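Local coordinates for phenazine biosynthesis protein PhzF family (Enterococcus faecalis, PDB 1S7J), which probably acts as an isomerase of the PhzF family, at residues A[6-11]-A[79-84]; A[73-78]-A[93-98]; A[176-181]-A[208-213]; A[182-187]-A[232-237]. All blocks are in the same frame, centred on the assembly; numbering follows the deposited sequence.

The four contacts illustrate how a two-lobed fold of the diaminopimelate epimerase type is assembled: three set a helix against a strand, and interaction 4 joins two strands across a third. Interactions 1 and 2 share helix 72-85, which meets strand 2-10 in one and strand 92-97 in the other; their centres lie about 10 Å apart. Interactions 3 and 4, also with centres about 10 Å apart, are joined where strand 175-180 pairs with strand 186-192. The centres of interactions 1 and 3 are about 26 Å apart, whereas F11 of interaction 1 touches F234 and L235 of interaction 4. The side chains of T78 and V8 lie about 9 and about 11 Å from that of E46, the predicted active-site residue.

Interaction 1. Residues A[6-11]-A[79-84]; sequences YIVDAF and AFVLFN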
loop_
_atom_site.group_PDB
_atom_site.type_symbol
_atom_site.label_atom_id
_atom_site.label_comp_id
_atom_site.label_asym_id
_atom_site.label_seq_id
_atom_site.Cartn_x
_atom_site.Cartn_y
_atom_site.Cartn_z
ATOM N N TYR A 6 18.123 -1.527 -1.637
ATOM C CA TYR A 6 17.373 -2.667 -2.125
ATOM C C TYR A 6 16.137 -2.169 -2.827
ATOM O O TYR A 6 15.625 -1.104 -2.503
ATOM C CB TYR A 6 16.971 -3.590 -0.948
ATOM C CG TYR A 6 18.146 -4.141 -0.148
ATOM C CD1 TYR A 6 18.908 -3.304 0.680
ATOM C CD2 TYR A 6 18.514 -5.480 -0.246
ATOM C CE1 TYR A 6 20.014 -3.792 1.378
ATOM C CE2 TYR A 6 19.616 -5.977 0.448
ATOM C CZ TYR A 6 20.361 -5.132 1.254
ATOM O OH TYR A 6 21.455 -5.627 1.909
ATOM N N ILE A 7 15.705 -2.887 -3.846
ATOM C CA ILE A 7 14.512 -2.530 -4.594
ATOM C C ILE A 7 13.646 -3.737 -4.475
ATOM O O ILE A 7 13.998 -4.804 -4.980
ATOM C CB ILE A 7 14.805 -2.294 -6.093
ATOM C CG1 ILE A 7 15.905 -1.251 -6.284
ATOM C CG2 ILE A 7 13.539 -1.867 -6.797
ATOM C CD1 ILE A 7 15.562 0.105 -5.756
ATOM N N VAL A 8 12.534 -3.621 -3.773
ATOM C CA VAL A 8 11.652 -4.748 -3.607
ATOM C C VAL A 8 10.240 -4.487 -4.050
ATOM O O VAL A 8 9.743 -3.355 -3.969
ATOM C CB VAL A 8 11.697 -5.294 -2.137
ATOM C CG1 VAL A 8 12.541 -4.398 -1.255
ATOM C CG2 VAL A 8 10.305 -5.480 -1.563
ATOM N N ASP A 9 9.626 -5.506 -4.620
ATOM C CA ASP A 9 8.258 -5.437 -5.070
ATOM C C ASP A 9 7.410 -6.013 -3.926
ATOM O O ASP A 9 7.397 -7.231 -3.699
ATOM C CB ASP A 9 8.067 -6.266 -6.346
ATOM C CG ASP A 9 8.917 -5.751 -7.507
ATOM O OD1 ASP A 9 9.233 -6.552 -8.413
ATOM O OD2 ASP A 9 9.272 -4.553 -7.512
ATOM N N ALA A 10 6.798 -5.126 -3.150
ATOM C CA ALA A 10 5.969 -5.524 -2.020
ATOM C C ALA A 10 4.643 -6.099 -2.498
ATOM O O ALA A 10 4.029 -5.577 -3.418
ATOM C CB ALA A 10 5.743 -4.346 -1.106
ATOM N N PHE A 11 4.205 -7.162 -1.840
ATOM C CA PHE A 11 2.954 -7.861 -2.173
ATOM C C PHE A 11 3.052 -8.618 -3.468
ATOM O O PHE A 11 2.035 -8.912 -4.115
ATOM C CB PHE A 11 1.765 -6.888 -2.215
ATOM C CG PHE A 11 1.443 -6.266 -0.887
ATOM C CD1 PHE A 11 1.900 -4.993 -0.573
ATOM C CD2 PHE A 11 0.675 -6.960 0.063
ATOM C CE1 PHE A 11 1.610 -4.419 0.656
ATOM C CE2 PHE A 11 0.383 -6.390 1.290
ATOM C CZ PHE A 11 0.845 -5.124 1.588
ATOM N N ALA A 79 10.779 -3.762 6.040
ATOM C CA ALA A 79 10.743 -4.859 6.974
ATOM C C ALA A 79 11.403 -6.066 6.312
ATOM O O ALA A 79 12.275 -6.723 6.900
ATOM C CB ALA A 79 9.290 -5.191 7.339
ATOM N N PHE A 80 10.959 -6.355 5.096
ATOM C CA PHE A 80 11.466 -7.453 4.307
ATOM C C PHE A 80 12.988 -7.482 4.242
ATOM O O PHE A 80 13.591 -8.525 4.446
ATOM C CB PHE A 80 10.871 -7.391 2.900
ATOM C CG PHE A 80 11.531 -8.307 1.904
ATOM C CD1 PHE A 80 11.139 -9.625 1.785
ATOM C CD2 PHE A 80 12.534 -7.827 1.061
ATOM C CE1 PHE A 80 11.731 -10.460 0.844
ATOM C CE2 PHE A 80 13.128 -8.649 0.126
ATOM C CZ PHE A 80 12.729 -9.963 0.012
ATOM N N VAL A 81 13.615 -6.335 3.958
ATOM C CA VAL A 81 15.068 -6.313 3.871
ATOM C C VAL A 81 15.775 -6.413 5.210
ATOM O O VAL A 81 16.923 -6.850 5.266
ATOM C CB VAL A 81 15.587 -5.102 3.084
ATOM C CG1 VAL A 81 14.529 -4.591 2.151
ATOM C CG2 VAL A 81 16.130 -4.034 3.973
ATOM N N LEU A 82 15.138 -5.929 6.284
ATOM C CA LEU A 82 15.747 -6.031 7.607
ATOM C C LEU A 82 15.696 -7.497 8.045
ATOM O O LEU A 82 16.682 -8.040 8.547
ATOM C CB LEU A 82 15.032 -5.138 8.618
ATOM C CG LEU A 82 15.390 -3.652 8.563
ATOM C CD1 LEU A 82 14.496 -2.863 9.479
ATOM C CD2 LEU A 82 16.850 -3.429 8.919
ATOM N N PHE A 83 14.565 -8.134 7.804
ATOM C CA PHE A 83 14.373 -9.532 8.160
ATOM C C PHE A 83 15.275 -10.487 7.387
ATOM O O PHE A 83 15.772 -11.468 7.942
ATOM C CB PHE A 83 12.915 -9.963 7.911
ATOM C CG PHE A 83 11.958 -9.589 9.019
ATOM C CD1 PHE A 83 10.869 -8.741 8.762
ATOM C CD2 PHE A 83 12.116 -10.106 10.307
ATOM C CE1 PHE A 83 9.951 -8.417 9.781
ATOM C CE2 PHE A 83 11.206 -9.787 11.330
ATOM C CZ PHE A 83 10.123 -8.944 11.063
ATOM N N ASN A 84 15.464 -10.214 6.105
ATOM C CA ASN A 84 16.272 -11.075 5.259
ATOM C C ASN A 84 17.725 -10.725 5.068
ATOM O O ASN A 84 18.507 -11.579 4.687
ATOM C CB ASN A 84 15.593 -11.237 3.888
ATOM C CG ASN A 84 14.270 -11.933 3.965
ATOM O OD1 ASN A 84 14.201 -13.138 3.880
ATOM N ND2 ASN A 84 13.217 -11.160 4.179
#
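The carbonyl oxygen of F80, whose ring packs against V8, is gripped twice by one residue: N84 ND2 donates to F80 O over 2.7 Å, and N84 N reaches the same F80 O at 3.0 Å. The hydrogen bond from the side-chain amide is almost straight (N-H...O 176°), and F80 O lies in the amide plane of N84. N84 thus returns to the carbonyl four residues earlier on its own helix; its ND2 also bonds Y111 OH. Next to this hydrogen bond the contact with the strand is purely apolar. V81 CG1 touches two strand side chains, 3.9 Å from V8 CG1 and 4.1 Å from Y6 CB, while V81 CB lies over one face of the Y6 ring, displaced toward the rim. Within this lobe of the diaminopimelate epimerase-like fold, the axes of strand 6-10 and helix 79-84 come within 9.8 Å at an angle of 116°. The F80 side chain leaves the helix with CG anti to the backbone N (chi1 168°), which carries the ring past V8 in the opposite direction; V8 CG1 meets F80 CD2 obliquely at 4.1 Å. Y6 and V8 both turn toward the helix, where V81 also touches V23 and V25 of strand 19-25.

Interaction 2. Residues A[73-78]-A[93-98]; sequences HATLAT and LHFTSQ
A buried methyl-to-ring contact joins T75 and T78 of helix 72-85 to F95 of strand 92-97, in a layer that strands 56-62 and 100-107 help to line. The far end of the phenyl ring takes both threonines: T78 CG2 lies 4.0 Å from F95 CE1, and T75 CG2 lies 4.3 Å from F95 CE2, so the methyls meet the two carbons flanking CZ. Each approaches the ring obliquely. The hydroxyls have other partners. T78 OG1 donates to A74 O over 2.8 Å, at a C=O...O angle of 166°, and A74 O also accepts from T78 N at 3.1 Å. With OG1 so engaged, CG2 stands anti to the backbone N and meets the ring. T75 OG1 has W61 NE1 and C71 O as partners. In this lobe of the diaminopimelate epimerase-like fold, V104 of strand 100-107 touches both T75 and F95, extending the apolar layer. Earlier on the same helix, H73 NE2 is hydrogen-bonded to OE2 of E46, the predicted active-site residue. F95 leaves the strand toward the helix, and its CG stands anti to the carbonyl carbon (chi1 -59°), putting the far end of the ring at the threonine methyls, while Y57 of strand 56-62 touches its side chain too.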
loop_
_atom_site.group_PDB
_atom_site.type_symbol
_atom_site.label_atom_id
_atom_site.label_comp_id
_atom_site.label_asym_id
_atom_site.label_seq_id
_atom_site.Cartn_x
_atom_site.Cartn_y
_atom_site.Cartn_z
ATOM N N HIS A 73 3.238 -0.288 1.633
ATOM C CA HIS A 73 4.088 -1.216 0.887
ATOM C C HIS A 73 5.570 -0.967 1.131
ATOM O O HIS A 73 6.364 -1.898 1.120
ATOM C CB HIS A 73 3.767 -1.170 -0.616
ATOM C CG HIS A 73 4.143 0.108 -1.275
ATOM N ND1 HIS A 73 5.165 0.196 -2.197
ATOM C CD2 HIS A 73 3.659 1.369 -1.128
ATOM C CE1 HIS A 73 5.294 1.457 -2.589
ATOM N NE2 HIS A 73 4.397 2.183 -1.951
ATOM N N ALA A 74 5.925 0.289 1.365
ATOM C CA ALA A 74 7.306 0.675 1.623
ATOM C C ALA A 74 7.745 0.279 3.022
ATOM O O ALA A 74 8.949 0.207 3.309
ATOM C CB ALA A 74 7.479 2.176 1.427
ATOM N N THR A 75 6.783 0.112 3.915
ATOM C CA THR A 75 7.077 -0.287 5.268
ATOM C C THR A 75 7.318 -1.788 5.238
ATOM O O THR A 75 8.257 -2.294 5.854
ATOM C CB THR A 75 5.921 0.095 6.229
ATOM O OG1 THR A 75 5.927 1.506 6.424
ATOM C CG2 THR A 75 6.090 -0.564 7.583
ATOM N N LEU A 76 6.487 -2.492 4.486
ATOM C CA LEU A 76 6.607 -3.920 4.337
ATOM C C LEU A 76 7.950 -4.225 3.701
ATOM O O LEU A 76 8.637 -5.166 4.088
ATOM C CB LEU A 76 5.468 -4.445 3.456
ATOM C CG LEU A 76 5.320 -5.950 3.211
ATOM C CD1 LEU A 76 3.904 -6.252 2.820
ATOM C CD2 LEU A 76 6.301 -6.443 2.146
ATOM N N ALA A 77 8.316 -3.406 2.708
ATOM C CA ALA A 77 9.568 -3.555 1.996
ATOM C C ALA A 77 10.737 -3.388 2.926
ATOM O O ALA A 77 11.653 -4.202 2.920
ATOM C CB ALA A 77 9.646 -2.545 0.844
ATOM N N THR A 78 10.720 -2.321 3.722
ATOM C CA THR A 78 11.791 -2.051 4.682
ATOM C C THR A 78 11.913 -3.180 5.677
ATOM O O THR A 78 13.003 -3.482 6.152
ATOM C CB THR A 78 11.544 -0.789 5.442
ATOM O OG1 THR A 78 11.478 0.309 4.542
ATOM C CG2 THR A 78 12.660 -0.536 6.429
ATOM N N LEU A 93 9.167 -6.507 14.014
ATOM C CA LEU A 93 10.002 -5.317 13.871
ATOM C C LEU A 93 9.222 -4.075 14.374
ATOM O O LEU A 93 8.033 -3.922 14.086
ATOM C CB LEU A 93 10.376 -5.151 12.390
ATOM C CG LEU A 93 11.834 -5.013 11.931
ATOM C CD1 LEU A 93 12.815 -5.304 13.054
ATOM C CD2 LEU A 93 12.066 -5.941 10.739
ATOM N N HIS A 94 9.899 -3.211 15.115
ATOM C CA HIS A 94 9.270 -2.015 15.655
ATOM C C HIS A 94 9.893 -0.761 15.081
ATOM O O HIS A 94 11.101 -0.561 15.188
ATOM C CB HIS A 94 9.393 -2.003 17.191
ATOM C CG HIS A 94 8.769 -3.195 17.851
ATOM N ND1 HIS A 94 7.411 -3.452 17.791
ATOM C CD2 HIS A 94 9.319 -4.229 18.524
ATOM C CE1 HIS A 94 7.158 -4.600 18.394
ATOM N NE2 HIS A 94 8.290 -5.094 18.847
ATOM N N PHE A 95 9.077 0.087 14.470
ATOM C CA PHE A 95 9.568 1.318 13.875
ATOM C C PHE A 95 9.096 2.544 14.633
ATOM O O PHE A 95 8.069 2.510 15.294
ATOM C CB PHE A 95 9.100 1.421 12.416
ATOM C CG PHE A 95 9.549 0.289 11.550
ATOM C CD1 PHE A 95 10.835 0.281 10.997
ATOM C CD2 PHE A 95 8.696 -0.762 11.265
ATOM C CE1 PHE A 95 11.258 -0.767 10.173
ATOM C CE2 PHE A 95 9.105 -1.820 10.442
ATOM C CZ PHE A 95 10.392 -1.818 9.897
ATOM N N THR A 96 9.860 3.638 14.529
ATOM C CA THR A 96 9.493 4.883 15.176
ATOM C C THR A 96 9.323 6.031 14.162
ATOM O O THR A 96 10.130 6.934 14.080
ATOM C CB THR A 96 10.462 5.297 16.300
ATOM O OG1 THR A 96 11.768 5.586 15.785
ATOM C CG2 THR A 96 10.569 4.189 17.306
ATOM N N SER A 97 8.230 5.970 13.416
ATOM C CA SER A 97 7.951 6.980 12.405
ATOM C C SER A 97 7.458 8.325 12.940
ATOM O O SER A 97 7.445 8.579 14.146
ATOM C CB SER A 97 6.950 6.446 11.396
ATOM O OG SER A 97 5.665 6.270 11.964
ATOM N N GLN A 98 7.111 9.221 12.007
ATOM C CA GLN A 98 6.600 10.512 12.383
ATOM C C GLN A 98 5.109 10.364 12.695
ATOM O O GLN A 98 4.522 11.195 13.370
ATOM C CB GLN A 98 6.916 11.595 11.308
ATOM C CG GLN A 98 6.280 11.404 9.937
ATOM C CD GLN A 98 6.572 12.577 8.997
ATOM O OE1 GLN A 98 7.706 13.052 8.912
ATOM N NE2 GLN A 98 5.530 13.061 8.322
#

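Interaction 3. Residues A[176-181]-A[208-213]; sequences IVTASG and ANLIPY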
loop_
_atom_site.group_PDB
_atom_site.type_symbol
_atom_site.label_atom_id
_atom_site.label_comp_id
_atom_site.label_asym_id
_atom_site.label_seq_id
_atom_site.Cartn_x
_atom_site.Cartn_y
_atom_site.Cartn_z
ATOM N N ILE A 176 -11.540 4.075 -4.518
ATOM C CA ILE A 176 -11.392 2.645 -4.397
ATOM C C ILE A 176 -12.531 1.993 -5.125
ATOM O O ILE A 176 -13.645 2.512 -5.125
ATOM C CB ILE A 176 -11.442 2.190 -2.913
ATOM C CG1 ILE A 176 -10.348 2.888 -2.098
ATOM C CG2 ILE A 176 -11.286 0.674 -2.825
ATOM C CD1 ILE A 176 -10.385 2.569 -0.619
ATOM N N VAL A 177 -12.247 0.888 -5.798
ATOM C CA VAL A 177 -13.247 0.137 -6.523
ATOM C C VAL A 177 -13.087 -1.313 -6.078
ATOM O O VAL A 177 -11.960 -1.806 -5.955
ATOM C CB VAL A 177 -13.063 0.272 -8.074
ATOM C CG1 VAL A 177 -13.280 1.725 -8.509
ATOM C CG2 VAL A 177 -11.680 -0.186 -8.489
ATOM N N THR A 178 -14.200 -1.989 -5.834
ATOM C CA THR A 178 -14.166 -3.374 -5.353
ATOM C C THR A 178 -15.215 -4.248 -6.015
ATOM O O THR A 178 -16.038 -3.774 -6.799
ATOM C CB THR A 178 -14.435 -3.437 -3.828
ATOM O OG1 THR A 178 -14.144 -2.167 -3.224
ATOM C CG2 THR A 178 -13.581 -4.483 -3.194
ATOM N N ALA A 179 -15.187 -5.535 -5.677
ATOM C CA ALA A 179 -16.134 -6.511 -6.198
ATOM C C ALA A 179 -15.755 -7.913 -5.723
ATOM O O ALA A 179 -14.618 -8.147 -5.307
ATOM C CB ALA A 179 -16.170 -6.465 -7.708
ATOM N N SER A 180 -16.717 -8.832 -5.757
ATOM C CA SER A 180 -16.466 -10.212 -5.345
ATOM C C SER A 180 -15.413 -10.847 -6.242
ATOM O O SER A 180 -15.521 -10.799 -7.484
ATOM C CB SER A 180 -17.756 -11.054 -5.414
ATOM O OG SER A 180 -18.692 -10.675 -4.420
ATOM N N GLY A 181 -14.386 -11.418 -5.631
ATOM C CA GLY A 181 -13.339 -12.062 -6.395
ATOM C C GLY A 181 -13.824 -13.361 -7.002
ATOM O O GLY A 181 -14.757 -13.984 -6.490
ATOM N N ALA A 208 -8.212 -0.501 5.010
ATOM C CA ALA A 208 -8.829 -0.091 6.270
ATOM C C ALA A 208 -10.343 0.033 5.978
ATOM O O ALA A 208 -11.166 -0.200 6.841
ATOM C CB ALA A 208 -8.276 1.253 6.719
ATOM N N ASN A 209 -10.664 0.408 4.736
ATOM C CA ASN A 209 -12.052 0.546 4.286
ATOM C C ASN A 209 -12.505 -0.781 3.669
ATOM O O ASN A 209 -13.628 -1.228 3.889
ATOM C CB ASN A 209 -12.178 1.645 3.213
ATOM C CG ASN A 209 -11.831 3.038 3.740
ATOM O OD1 ASN A 209 -12.028 3.342 4.916
ATOM N ND2 ASN A 209 -11.355 3.900 2.838
ATOM N N LEU A 210 -11.618 -1.381 2.869
ATOM C CA LEU A 210 -11.888 -2.660 2.188
ATOM C C LEU A 210 -12.200 -3.831 3.095
ATOM O O LEU A 210 -13.207 -4.516 2.907
ATOM C CB LEU A 210 -10.695 -3.058 1.297
ATOM C CG LEU A 210 -10.596 -2.565 -0.142
ATOM C CD1 LEU A 210 -11.890 -2.858 -0.850
ATOM C CD2 LEU A 210 -10.301 -1.099 -0.186
ATOM N N ILE A 211 -11.279 -4.133 4.013
ATOM C CA ILE A 211 -11.455 -5.257 4.925
ATOM C C ILE A 211 -12.750 -5.165 5.776
ATOM O O ILE A 211 -13.526 -6.120 5.820
ATOM C CB ILE A 211 -10.180 -5.488 5.808
ATOM C CG1 ILE A 211 -8.981 -5.770 4.893
ATOM C CG2 ILE A 211 -10.377 -6.682 6.745
ATOM C CD1 ILE A 211 -7.698 -6.058 5.636
ATOM N N PRO A 212 -12.972 -4.036 6.472
ATOM C CA PRO A 212 -14.191 -3.919 7.271
ATOM C C PRO A 212 -15.435 -4.216 6.417
ATOM O O PRO A 212 -16.269 -5.049 6.780
ATOM C CB PRO A 212 -14.161 -2.459 7.702
ATOM C CG PRO A 212 -12.714 -2.230 7.911
ATOM C CD PRO A 212 -12.105 -2.863 6.683
ATOM N N TYR A 213 -15.519 -3.539 5.267
ATOM C CA TYR A 213 -16.641 -3.703 4.352
ATOM C C TYR A 213 -16.919 -5.152 3.963
ATOM O O TYR A 213 -18.074 -5.605 4.018
ATOM C CB TYR A 213 -16.424 -2.864 3.068
ATOM C CG TYR A 213 -17.485 -3.120 2.008
ATOM C CD1 TYR A 213 -17.354 -4.185 1.112
ATOM C CD2 TYR A 213 -18.648 -2.355 1.955
ATOM C CE1 TYR A 213 -18.355 -4.491 0.205
ATOM C CE2 TYR A 213 -19.663 -2.656 1.039
ATOM C CZ TYR A 213 -19.503 -3.734 0.170
ATOM O OH TYR A 213 -20.489 -4.072 -0.719
#
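L210 meets I176 and T178 with its two methyls divided between them, and this is where the contact is tight. Its CD2 reaches tip to tip toward the isoleucine, 3.3 Å from I176 CG2 and 3.7 Å from I176 CD1. The other branch serves the threonine: L210 CD1 lies 3.3 Å from T178 CG2 as the two side chains slide past each other in opposite directions. T178 OG1 is equally near that methyl, so CD1 presses against both branches of the threonine. The carbon pairs at this spacing are closer than ordinary van der Waals contact, consistent with tight packing, though the spacing at T178 may partly reflect the model. The leucine CB does not aim straight at the strand; it is the isobutyl end that swings across. I176 reaches the helix with its CG1 branch anti to the carbonyl carbon (chi1 -58°), and its CG2 branch faces the leucine. F186 and F147 touch both T178 and L210.

Away from this patch the fit slackens. The Y213 side chain comes no nearer than 5.7 Å to the strand segment, and its OH turns instead to R217 and E139, while the partly exposed residues S180 and G181 draw off from the helix. With their axes 10.2 Å apart and only 25° from parallel, strand 176-180 lies along helix 208-213, consistent with the strand-wrapped central helix of a diaminopimelate epimerase-like lobe.

Interaction 4. Residues A[182-187]-A[232-237]; sequences DSVDFV and GGFLTC
V184 and F234 cross obliquely, the valine bringing one methyl to the border of the aromatic ring: V184 CG2 lies 3.9 Å from F234 CE1, meeting the rim almost level with the ring and not above a face. With CG anti to the backbone N (chi1 180°), the F234 ring extends toward V184 and the loop that carries it. The second pair is oriented differently. F186 points its far end at the cysteine, with F186 CZ 4.2 Å from C237 SG, and the sulfur sits 5.3 Å from the centroid of the F186 ring along a line 62° off the normal. This is an oblique sulfur-aromatic contact. The F186 ring is also stacked with W214, and C237 touches I211, so both partners lean on helix 207-218. The two segments share no hydrogen bond, since strand 222-227 lies between them and pairs with strand 186-192 on one flank and strand 234-240 on the other. Side chains reaching past that middle strand therefore make the link, and D185 OD2 is hydrogen-bonded to S224 N of the same middle strand. Such contact chemistry is weak and largely dispersive: methyl, ring and thiol surfaces gain by being close, without a polar bond to fix one exact alignment.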
loop_
_atom_site.group_PDB
_atom_site.type_symbol
_atom_site.label_atom_id
_atom_site.label_comp_id
_atom_site.label_asym_id
_atom_site.label_seq_id
_atom_site.Cartn_x
_atom_site.Cartn_y
_atom_site.Cartn_z
ATOM N N ASP A 182 -13.212 -13.761 -8.119
ATOM C CA ASP A 182 -13.585 -15.003 -8.794
ATOM C C ASP A 182 -12.957 -16.214 -8.098
ATOM O O ASP A 182 -13.590 -17.264 -7.981
ATOM C CB ASP A 182 -13.149 -14.974 -10.267
ATOM C CG ASP A 182 -13.756 -13.807 -11.043
ATOM O OD1 ASP A 182 -13.140 -13.388 -12.044
ATOM O OD2 ASP A 182 -14.845 -13.313 -10.661
ATOM N N SER A 183 -11.716 -16.049 -7.643
ATOM C CA SER A 183 -10.984 -17.124 -6.956
ATOM C C SER A 183 -10.502 -16.666 -5.566
ATOM O O SER A 183 -9.852 -17.426 -4.838
ATOM C CB SER A 183 -9.767 -17.558 -7.789
ATOM O OG SER A 183 -10.149 -17.998 -9.089
ATOM N N VAL A 184 -10.815 -15.423 -5.219
ATOM C CA VAL A 184 -10.419 -14.850 -3.943
ATOM C C VAL A 184 -11.678 -14.217 -3.322
ATOM O O VAL A 184 -12.708 -14.123 -3.994
ATOM C CB VAL A 184 -9.294 -13.799 -4.171
ATOM C CG1 VAL A 184 -9.855 -12.390 -4.245
ATOM C CG2 VAL A 184 -8.220 -13.939 -3.143
ATOM N N ASP A 185 -11.609 -13.809 -2.063
ATOM C CA ASP A 185 -12.787 -13.217 -1.425
ATOM C C ASP A 185 -13.221 -11.879 -2.029
ATOM O O ASP A 185 -14.411 -11.657 -2.262
ATOM C CB ASP A 185 -12.603 -13.111 0.099
ATOM C CG ASP A 185 -12.772 -14.462 0.805
ATOM O OD1 ASP A 185 -13.435 -15.363 0.239
ATOM O OD2 ASP A 185 -12.254 -14.616 1.924
ATOM N N PHE A 186 -12.265 -10.985 -2.266
ATOM C CA PHE A 186 -12.567 -9.695 -2.869
ATOM C C PHE A 186 -11.357 -9.090 -3.574
ATOM O O PHE A 186 -10.208 -9.370 -3.214
ATOM C CB PHE A 186 -13.134 -8.717 -1.833
ATOM C CG PHE A 186 -12.116 -8.176 -0.859
ATOM C CD1 PHE A 186 -11.956 -8.757 0.398
ATOM C CD2 PHE A 186 -11.369 -7.037 -1.169
ATOM C CE1 PHE A 186 -11.077 -8.205 1.337
ATOM C CE2 PHE A 186 -10.493 -6.483 -0.241
ATOM C CZ PHE A 186 -10.347 -7.069 1.017
ATOM N N VAL A 187 -11.628 -8.275 -4.586
ATOM C CA VAL A 187 -10.584 -7.610 -5.359
ATOM C C VAL A 187 -10.754 -6.107 -5.307
ATOM O O VAL A 187 -11.831 -5.622 -5.010
ATOM C CB VAL A 187 -10.614 -8.059 -6.827
ATOM C CG1 VAL A 187 -10.066 -9.465 -6.952
ATOM C CG2 VAL A 187 -12.031 -7.996 -7.364
ATOM N N GLY A 232 -0.723 -6.234 -10.192
ATOM C CA GLY A 232 -1.314 -7.253 -9.344
ATOM C C GLY A 232 -0.728 -7.254 -7.949
ATOM O O GLY A 232 0.296 -6.620 -7.699
ATOM N N GLY A 233 -1.376 -7.965 -7.031
ATOM C CA GLY A 233 -0.890 -8.034 -5.657
ATOM C C GLY A 233 -1.835 -8.798 -4.754
ATOM O O GLY A 233 -3.036 -8.537 -4.752
ATOM N N PHE A 234 -1.310 -9.780 -4.023
ATOM C CA PHE A 234 -2.130 -10.571 -3.112
ATOM C C PHE A 234 -2.018 -10.066 -1.685
ATOM O O PHE A 234 -0.983 -9.550 -1.273
ATOM C CB PHE A 234 -1.739 -12.039 -3.168
ATOM C CG PHE A 234 -2.540 -12.911 -2.247
ATOM C CD1 PHE A 234 -3.840 -13.301 -2.588
ATOM C CD2 PHE A 234 -2.005 -13.337 -1.030
ATOM C CE1 PHE A 234 -4.599 -14.101 -1.727
ATOM C CE2 PHE A 234 -2.754 -14.137 -0.160
ATOM C CZ PHE A 234 -4.055 -14.520 -0.509
ATOM N N LEU A 235 -3.098 -10.222 -0.932
ATOM C CA LEU A 235 -3.143 -9.793 0.457
ATOM C C LEU A 235 -3.992 -10.748 1.300
ATOM O O LEU A 235 -5.109 -11.102 0.908
ATOM C CB LEU A 235 -3.757 -8.380 0.569
ATOM C CG LEU A 235 -3.298 -7.225 -0.341
ATOM C CD1 LEU A 235 -4.265 -7.060 -1.505
ATOM C CD2 LEU A 235 -3.229 -5.937 0.466
ATOM N N THR A 236 -3.440 -11.220 2.404
ATOM C CA THR A 236 -4.207 -12.084 3.296
ATOM C C THR A 236 -4.724 -11.121 4.379
ATOM O O THR A 236 -3.949 -10.355 4.968
ATOM C CB THR A 236 -3.352 -13.239 3.883
ATOM O OG1 THR A 236 -4.217 -14.220 4.471
ATOM C CG2 THR A 236 -2.354 -12.727 4.912
ATOM N N CYS A 237 -6.038 -11.093 4.551
ATOM C CA CYS A 237 -6.674 -10.182 5.500
ATOM C C CYS A 237 -7.294 -10.795 6.740
ATOM O O CYS A 237 -7.823 -11.911 6.708
ATOM C CB CYS A 237 -7.733 -9.387 4.773
ATOM S SG CYS A 237 -7.133 -8.664 3.283
#